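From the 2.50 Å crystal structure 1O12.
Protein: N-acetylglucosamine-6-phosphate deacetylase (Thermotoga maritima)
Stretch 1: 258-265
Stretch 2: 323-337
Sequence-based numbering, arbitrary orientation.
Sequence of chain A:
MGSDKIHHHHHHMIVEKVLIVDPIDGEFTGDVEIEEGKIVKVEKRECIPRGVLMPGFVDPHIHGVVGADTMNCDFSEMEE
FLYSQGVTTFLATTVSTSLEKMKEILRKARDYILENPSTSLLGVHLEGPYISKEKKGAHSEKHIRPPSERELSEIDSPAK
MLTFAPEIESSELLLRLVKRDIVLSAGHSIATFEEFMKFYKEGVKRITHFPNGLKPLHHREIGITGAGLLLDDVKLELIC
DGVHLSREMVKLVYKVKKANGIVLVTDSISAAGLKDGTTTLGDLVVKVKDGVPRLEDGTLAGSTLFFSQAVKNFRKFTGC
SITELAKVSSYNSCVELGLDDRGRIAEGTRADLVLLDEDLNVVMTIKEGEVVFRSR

Stretch 1, residues 258-265: KANGIVLV
Stretch 2 (323-337) TELAKVSSYNSCVEL

Val328 forms the apolar centre of the contact between the segment 258-265 and the helix 323-336. Its side chain, an m rotamer, leaves the backbone sideways, and its two methyls reach different partners: CG1 lies 3.8 Å from Ile262 CG2 and 4.3 Å from Ala259 CB, whereas CG2 lies 3.5 Å from Leu264 CD2. Ile262 (m, t) sends the end of its side chain away from the helix. Leu264 points toward it, with chi1 near -110° and chi2 near 33°, both between wells. Ala259 also points toward the helix; its CB packs 3.5 Å from Glu324 CB, where the two backbones come within 5.4 Å, CA to CA.

The strand that begins at Ile262 runs nearly perpendicular to the helix, at 84° between their N-to-C directions, with the axes approaching to 5.7 Å. Such a crossing confines close backbone contact to a short region, centred where Val263 CA and Val328 CA are 4.7 Å apart. Here Leu264 N donates to Val328 O at 2.6 Å, and Val328 CA approaches Ile262 O at 3.4 Å in a CA-H...O contact. The helix widens into a pi-type turn at 327-331, marked by Tyr331 N to Ala326 O at 3.0 Å and Asn332 N to Lys327 O at 2.8 Å. Within the helix no backbone amide bonds to Val328 O, which instead accepts from the strand. Ser329, a p rotamer pointing away from the strand, returns its OG to Leu325 O at 2.6 Å.

Asn332 (m, chi2 near -20°) points toward the first segment and ties its backbone to the helix. Its ND2 donates to Ala259 O at 2.8 Å and to Ile262 O at 2.7 Å, so one amide bridges the carbonyls of the 3-10 segment 259-260 and of the strand. Before this segment, Lys258 leaves helical geometry with positive phi (65°, psi 174°); Gly261 N then bonds to Lys258 O at 3.2 Å as the chain turns into extended conformation at Ile262.

Val263 (t) has its CA-to-CB bond directed away from the helix, yet CG1 lies 3.7 Å from Ser333 OG and CG2 lies 3.8 Å from Glu336 OE1. Water supplements the polar edge. One molecule accepts from Ala259 N at 3.0 Å and donates to Glu324 OE2 at 2.6 Å; another lies 2.9 Å from Leu264 O and hydrogen-bonds with Ser333 OG at 2.7 Å. Lys327, an extended m, t, t, t rotamer, brings CD within 4.1 Å of Ala259 CB.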

ATOM      1  N   LYS A 258      -5.456   5.651   6.636  1.00 36.65           N
ATOM      2  CA  LYS A 258      -6.644   6.354   7.160  1.00 36.80           C
ATOM      3  C   LYS A 258      -6.140   7.567   7.884  1.00 35.63           C
ATOM      4  O   LYS A 258      -4.943   7.715   8.034  1.00 35.85           O
ATOM      5  CB  LYS A 258      -7.467   5.488   8.129  1.00 38.03           C
ATOM      6  CG  LYS A 258      -7.951   4.181   7.538  1.00 40.68           C
ATOM      7  CD  LYS A 258      -8.673   4.351   6.194  1.00 44.94           C
ATOM      8  CE  LYS A 258      -8.926   2.947   5.549  1.00 49.94           C
ATOM      9  NZ  LYS A 258      -9.373   2.936   4.094  1.00 51.64           N
ATOM     10  N   ALA A 259      -7.048   8.433   8.333  1.00 37.35           N
ATOM     11  CA  ALA A 259      -6.680   9.665   9.049  1.00 36.26           C
ATOM     12  C   ALA A 259      -5.832   9.407  10.290  1.00 36.04           C
ATOM     13  O   ALA A 259      -4.907  10.151  10.583  1.00 35.52           O
ATOM     14  CB  ALA A 259      -7.924  10.423   9.431  1.00 37.65           C
ATOM     15  N   ASN A 260      -6.142   8.326  10.988  1.00 35.69           N
ATOM     16  CA  ASN A 260      -5.445   7.925  12.213  1.00 37.28           C
ATOM     17  C   ASN A 260      -3.940   7.674  12.067  1.00 35.05           C
ATOM     18  O   ASN A 260      -3.219   7.726  13.054  1.00 36.47           O
ATOM     19  CB  ASN A 260      -6.099   6.648  12.776  1.00 40.93           C
ATOM     20  CG  ASN A 260      -7.636   6.642  12.613  1.00 48.63           C
ATOM     21  OD1 ASN A 260      -8.195   6.930  11.510  1.00 49.88           O
ATOM     22  ND2 ASN A 260      -8.332   6.307  13.704  1.00 50.84           N
ATOM     23  N   GLY A 261      -3.456   7.399  10.854  1.00 33.48           N
ATOM     24  CA  GLY A 261      -2.044   7.107  10.691  1.00 30.17           C
ATOM     25  C   GLY A 261      -1.226   8.104   9.897  1.00 31.02           C
ATOM     26  O   GLY A 261      -0.154   7.762   9.414  1.00 31.18           O
ATOM     27  N   ILE A 262      -1.719   9.335   9.764  1.00 30.67           N
ATOM     28  CA  ILE A 262      -1.017  10.373   9.005  1.00 29.49           C
ATOM     29  C   ILE A 262      -0.789  11.657   9.801  1.00 28.39           C
ATOM     30  O   ILE A 262      -1.674  12.159  10.485  1.00 27.53           O
ATOM     31  CB  ILE A 262      -1.787  10.699   7.729  1.00 28.85           C
ATOM     32  CG1 ILE A 262      -1.587   9.583   6.713  1.00 30.77           C
ATOM     33  CG2 ILE A 262      -1.378  12.042   7.189  1.00 28.56           C
ATOM     34  CD1 ILE A 262      -2.697   9.552   5.657  1.00 31.87           C
ATOM     35  N   VAL A 263       0.416  12.185   9.708  1.00 28.22           N
ATOM     36  CA  VAL A 263       0.740  13.402  10.416  1.00 29.39           C
ATOM     37  C   VAL A 263       1.082  14.480   9.412  1.00 29.96           C
ATOM     38  O   VAL A 263       2.066  14.354   8.676  1.00 31.75           O
ATOM     39  CB  VAL A 263       1.920  13.167  11.354  1.00 29.19           C
ATOM     40  CG1 VAL A 263       2.649  14.479  11.658  1.00 30.52           C
ATOM     41  CG2 VAL A 263       1.410  12.581  12.632  1.00 29.83           C
ATOM     42  N   LEU A 264       0.285  15.538   9.346  1.00 30.05           N
ATOM     43  CA  LEU A 264       0.600  16.592   8.374  1.00 29.42           C
ATOM     44  C   LEU A 264       1.864  17.304   8.832  1.00 30.74           C
ATOM     45  O   LEU A 264       2.105  17.467  10.028  1.00 31.74           O
ATOM     46  CB  LEU A 264      -0.568  17.562   8.228  1.00 27.68           C
ATOM     47  CG  LEU A 264      -1.301  17.485   6.887  1.00 28.60           C
ATOM     48  CD1 LEU A 264      -1.284  16.079   6.356  1.00 27.21           C
ATOM     49  CD2 LEU A 264      -2.722  17.990   7.020  1.00 27.35           C
ATOM     50  N   VAL A 265       2.668  17.736   7.880  1.00 30.61           N
ATOM     51  CA  VAL A 265       3.932  18.382   8.193  1.00 31.24           C
ATOM     52  C   VAL A 265       4.208  19.396   7.067  1.00 34.10           C
ATOM     53  O   VAL A 265       3.682  19.275   5.958  1.00 36.36           O
ATOM     54  CB  VAL A 265       5.032  17.260   8.264  1.00 31.23           C
ATOM     55  CG1 VAL A 265       6.205  17.609   7.444  1.00 26.65           C
ATOM     56  CG2 VAL A 265       5.404  16.963   9.715  1.00 30.19           C
ATOM     57  N   THR A 323     -13.354  16.382  10.341  1.00 30.33           N
ATOM     58  CA  THR A 323     -12.994  15.640  11.544  1.00 30.94           C
ATOM     59  C   THR A 323     -11.681  14.870  11.325  1.00 32.36           C
ATOM     60  O   THR A 323     -10.870  14.755  12.231  1.00 34.04           O
ATOM     61  CB  THR A 323     -14.058  14.610  11.929  1.00 30.31           C
ATOM     62  OG1 THR A 323     -15.205  15.275  12.478  1.00 29.03           O
ATOM     63  CG2 THR A 323     -13.492  13.646  12.928  1.00 27.48           C
ATOM     64  N   GLU A 324     -11.473  14.335  10.130  1.00 31.07           N
ATOM     65  CA  GLU A 324     -10.252  13.602   9.850  1.00 32.12           C
ATOM     66  C   GLU A 324      -9.052  14.524   9.684  1.00 32.96           C
ATOM     67  O   GLU A 324      -7.913  14.128   9.984  1.00 33.53           O
ATOM     68  CB  GLU A 324     -10.405  12.778   8.575  1.00 34.18           C
ATOM     69  CG  GLU A 324     -11.335  11.584   8.686  1.00 33.91           C
ATOM     70  CD  GLU A 324     -11.735  11.114   7.313  1.00 35.94           C
ATOM     71  OE1 GLU A 324     -12.430  11.895   6.636  1.00 36.95           O
ATOM     72  OE2 GLU A 324     -11.346   9.997   6.893  1.00 34.21           O
ATOM     73  N   LEU A 325      -9.317  15.732   9.180  1.00 32.76           N
ATOM     74  CA  LEU A 325      -8.295  16.739   8.971  1.00 32.84           C
ATOM     75  C   LEU A 325      -7.768  17.207  10.312  1.00 32.54           C
ATOM     76  O   LEU A 325      -6.629  17.650  10.400  1.00 32.79           O
ATOM     77  CB  LEU A 325      -8.847  17.945   8.234  1.00 35.44           C
ATOM     78  CG  LEU A 325      -8.759  17.997   6.713  1.00 37.35           C
ATOM     79  CD1 LEU A 325      -9.370  19.337   6.252  1.00 37.77           C
ATOM     80  CD2 LEU A 325      -7.318  17.857   6.256  1.00 34.65           C
ATOM     81  N   ALA A 326      -8.595  17.126  11.347  1.00 29.97           N
ATOM     82  CA  ALA A 326      -8.150  17.517  12.672  1.00 30.88           C
ATOM     83  C   ALA A 326      -7.119  16.511  13.197  1.00 30.69           C
ATOM     84  O   ALA A 326      -6.200  16.870  13.952  1.00 31.23           O
ATOM     85  CB  ALA A 326      -9.326  17.589  13.631  1.00 29.52           C
ATOM     86  N   LYS A 327      -7.262  15.250  12.803  1.00 30.48           N
ATOM     87  CA  LYS A 327      -6.334  14.248  13.297  1.00 29.94           C
ATOM     88  C   LYS A 327      -4.984  14.426  12.645  1.00 28.97           C
ATOM     89  O   LYS A 327      -3.960  14.426  13.320  1.00 27.14           O
ATOM     90  CB  LYS A 327      -6.867  12.859  13.029  1.00 30.58           C
ATOM     91  CG  LYS A 327      -8.176  12.577  13.715  1.00 32.70           C
ATOM     92  CD  LYS A 327      -8.593  11.145  13.415  1.00 32.99           C
ATOM     93  CE  LYS A 327      -9.759  10.713  14.259  1.00 34.20           C
ATOM     94  NZ  LYS A 327      -9.935   9.239  14.120  1.00 38.20           N
ATOM     95  N   VAL A 328      -4.998  14.615  11.327  1.00 28.69           N
ATOM     96  CA  VAL A 328      -3.769  14.787  10.589  1.00 27.61           C
ATOM     97  C   VAL A 328      -3.108  16.141  10.790  1.00 26.05           C
ATOM     98  O   VAL A 328      -1.896  16.261  10.635  1.00 24.48           O
ATOM     99  CB  VAL A 328      -3.979  14.543   9.068  1.00 30.22           C
ATOM    100  CG1 VAL A 328      -4.601  13.170   8.862  1.00 30.27           C
ATOM    101  CG2 VAL A 328      -4.841  15.655   8.424  1.00 29.62           C
ATOM    102  N   SER A 329      -3.886  17.158  11.148  1.00 25.60           N
ATOM    103  CA  SER A 329      -3.296  18.474  11.337  1.00 26.88           C
ATOM    104  C   SER A 329      -2.907  18.791  12.776  1.00 26.73           C
ATOM    105  O   SER A 329      -2.155  19.727  12.998  1.00 28.69           O
ATOM    106  CB  SER A 329      -4.197  19.582  10.793  1.00 25.67           C
ATOM    107  OG  SER A 329      -5.403  19.641  11.522  1.00 30.10           O
ATOM    108  N   SER A 330      -3.402  18.045  13.753  1.00 26.29           N
ATOM    109  CA  SER A 330      -2.990  18.328  15.134  1.00 27.97           C
ATOM    110  C   SER A 330      -3.077  17.162  16.120  1.00 26.63           C
ATOM    111  O   SER A 330      -2.107  16.855  16.795  1.00 27.61           O
ATOM    112  CB  SER A 330      -3.764  19.535  15.715  1.00 27.32           C
ATOM    113  OG  SER A 330      -5.076  19.180  16.155  1.00 30.52           O
ATOM    114  N   TYR A 331      -4.231  16.517  16.204  1.00 25.43           N
ATOM    115  CA  TYR A 331      -4.401  15.430  17.152  1.00 25.53           C
ATOM    116  C   TYR A 331      -3.354  14.306  17.074  1.00 26.75           C
ATOM    117  O   TYR A 331      -2.820  13.892  18.106  1.00 26.89           O
ATOM    118  CB  TYR A 331      -5.815  14.838  17.041  1.00 25.86           C
ATOM    119  CG  TYR A 331      -6.091  13.769  18.059  1.00 26.55           C
ATOM    120  CD1 TYR A 331      -6.132  14.073  19.427  1.00 28.48           C
ATOM    121  CD2 TYR A 331      -6.277  12.449  17.671  1.00 27.25           C
ATOM    122  CE1 TYR A 331      -6.352  13.089  20.384  1.00 28.34           C
ATOM    123  CE2 TYR A 331      -6.504  11.446  18.615  1.00 29.21           C
ATOM    124  CZ  TYR A 331      -6.538  11.779  19.966  1.00 30.02           C
ATOM    125  OH  TYR A 331      -6.752  10.792  20.891  1.00 33.83           O
ATOM    126  N   ASN A 332      -3.063  13.804  15.876  1.00 25.65           N
ATOM    127  CA  ASN A 332      -2.084  12.744  15.765  1.00 26.84           C
ATOM    128  C   ASN A 332      -0.714  13.141  16.357  1.00 27.26           C
ATOM    129  O   ASN A 332      -0.118  12.367  17.097  1.00 27.92           O
ATOM    130  CB  ASN A 332      -1.954  12.273  14.307  1.00 26.65           C
ATOM    131  CG  ASN A 332      -3.239  11.566  13.795  1.00 30.21           C
ATOM    132  OD1 ASN A 332      -4.065  11.095  14.588  1.00 29.21           O
ATOM    133  ND2 ASN A 332      -3.393  11.481  12.466  1.00 29.03           N
ATOM    134  N   SER A 333      -0.227  14.346  16.079  1.00 27.74           N
ATOM    135  CA  SER A 333       1.070  14.763  16.624  1.00 29.74           C
ATOM    136  C   SER A 333       0.969  14.881  18.123  1.00 30.39           C
ATOM    137  O   SER A 333       1.862  14.466  18.849  1.00 31.65           O
ATOM    138  CB  SER A 333       1.495  16.133  16.094  1.00 29.12           C
ATOM    139  OG  SER A 333       1.507  16.165  14.692  1.00 31.26           O
ATOM    140  N   CYS A 334      -0.123  15.475  18.582  1.00 29.92           N
ATOM    141  CA  CYS A 334      -0.309  15.648  19.997  1.00 32.39           C
ATOM    142  C   CYS A 334      -0.193  14.309  20.699  1.00 32.66           C
ATOM    143  O   CYS A 334       0.410  14.222  21.760  1.00 34.31           O
ATOM    144  CB  CYS A 334      -1.679  16.278  20.289  1.00 34.21           C
ATOM    145  SG  CYS A 334      -1.768  18.053  19.987  1.00 37.88           S
ATOM    146  N   VAL A 335      -0.759  13.261  20.107  1.00 32.68           N
ATOM    147  CA  VAL A 335      -0.699  11.944  20.721  1.00 30.85           C
ATOM    148  C   VAL A 335       0.732  11.457  20.725  1.00 30.99           C
ATOM    149  O   VAL A 335       1.183  10.856  21.690  1.00 33.21           O
ATOM    150  CB  VAL A 335      -1.603  10.901  19.978  1.00 31.19           C
ATOM    151  CG1 VAL A 335      -1.264   9.475  20.446  1.00 27.40           C
ATOM    152  CG2 VAL A 335      -3.082  11.197  20.251  1.00 26.90           C
ATOM    153  N   GLU A 336       1.471  11.735  19.666  1.00 30.07           N
ATOM    154  CA  GLU A 336       2.846  11.259  19.626  1.00 30.66           C
ATOM    155  C   GLU A 336       3.718  11.941  20.658  1.00 30.63           C
ATOM    156  O   GLU A 336       4.530  11.310  21.331  1.00 30.40           O
ATOM    157  CB  GLU A 336       3.463  11.479  18.245  1.00 29.72           C
ATOM    158  CG  GLU A 336       2.759  10.763  17.152  1.00 31.66           C
ATOM    159  CD  GLU A 336       3.567  10.730  15.874  1.00 36.44           C
ATOM    160  OE1 GLU A 336       3.992  11.808  15.363  1.00 35.11           O
ATOM    161  OE2 GLU A 336       3.773   9.598  15.380  1.00 40.44           O
ATOM    162  N   LEU A 337       3.536  13.248  20.760  1.00 31.23           N
ATOM    163  CA  LEU A 337       4.312  14.082  21.645  1.00 30.49           C
ATOM    164  C   LEU A 337       3.861  14.109  23.096  1.00 31.26           C
ATOM    165  O   LEU A 337       4.417  14.859  23.899  1.00 31.84           O
ATOM    166  CB  LEU A 337       4.301  15.490  21.075  1.00 28.95           C
ATOM    167  CG  LEU A 337       5.090  15.576  19.785  1.00 29.11           C
ATOM    168  CD1 LEU A 337       4.702  16.836  19.009  1.00 28.55           C
ATOM    169  CD2 LEU A 337       6.582  15.533  20.120  1.00 27.77           C
TER
HETATM  170  O   HOH W   1     -10.017   8.008   7.964  1.00 39.90           O
HETATM  171  O   HOH W   2       0.553  17.475  12.506  1.00 30.51           O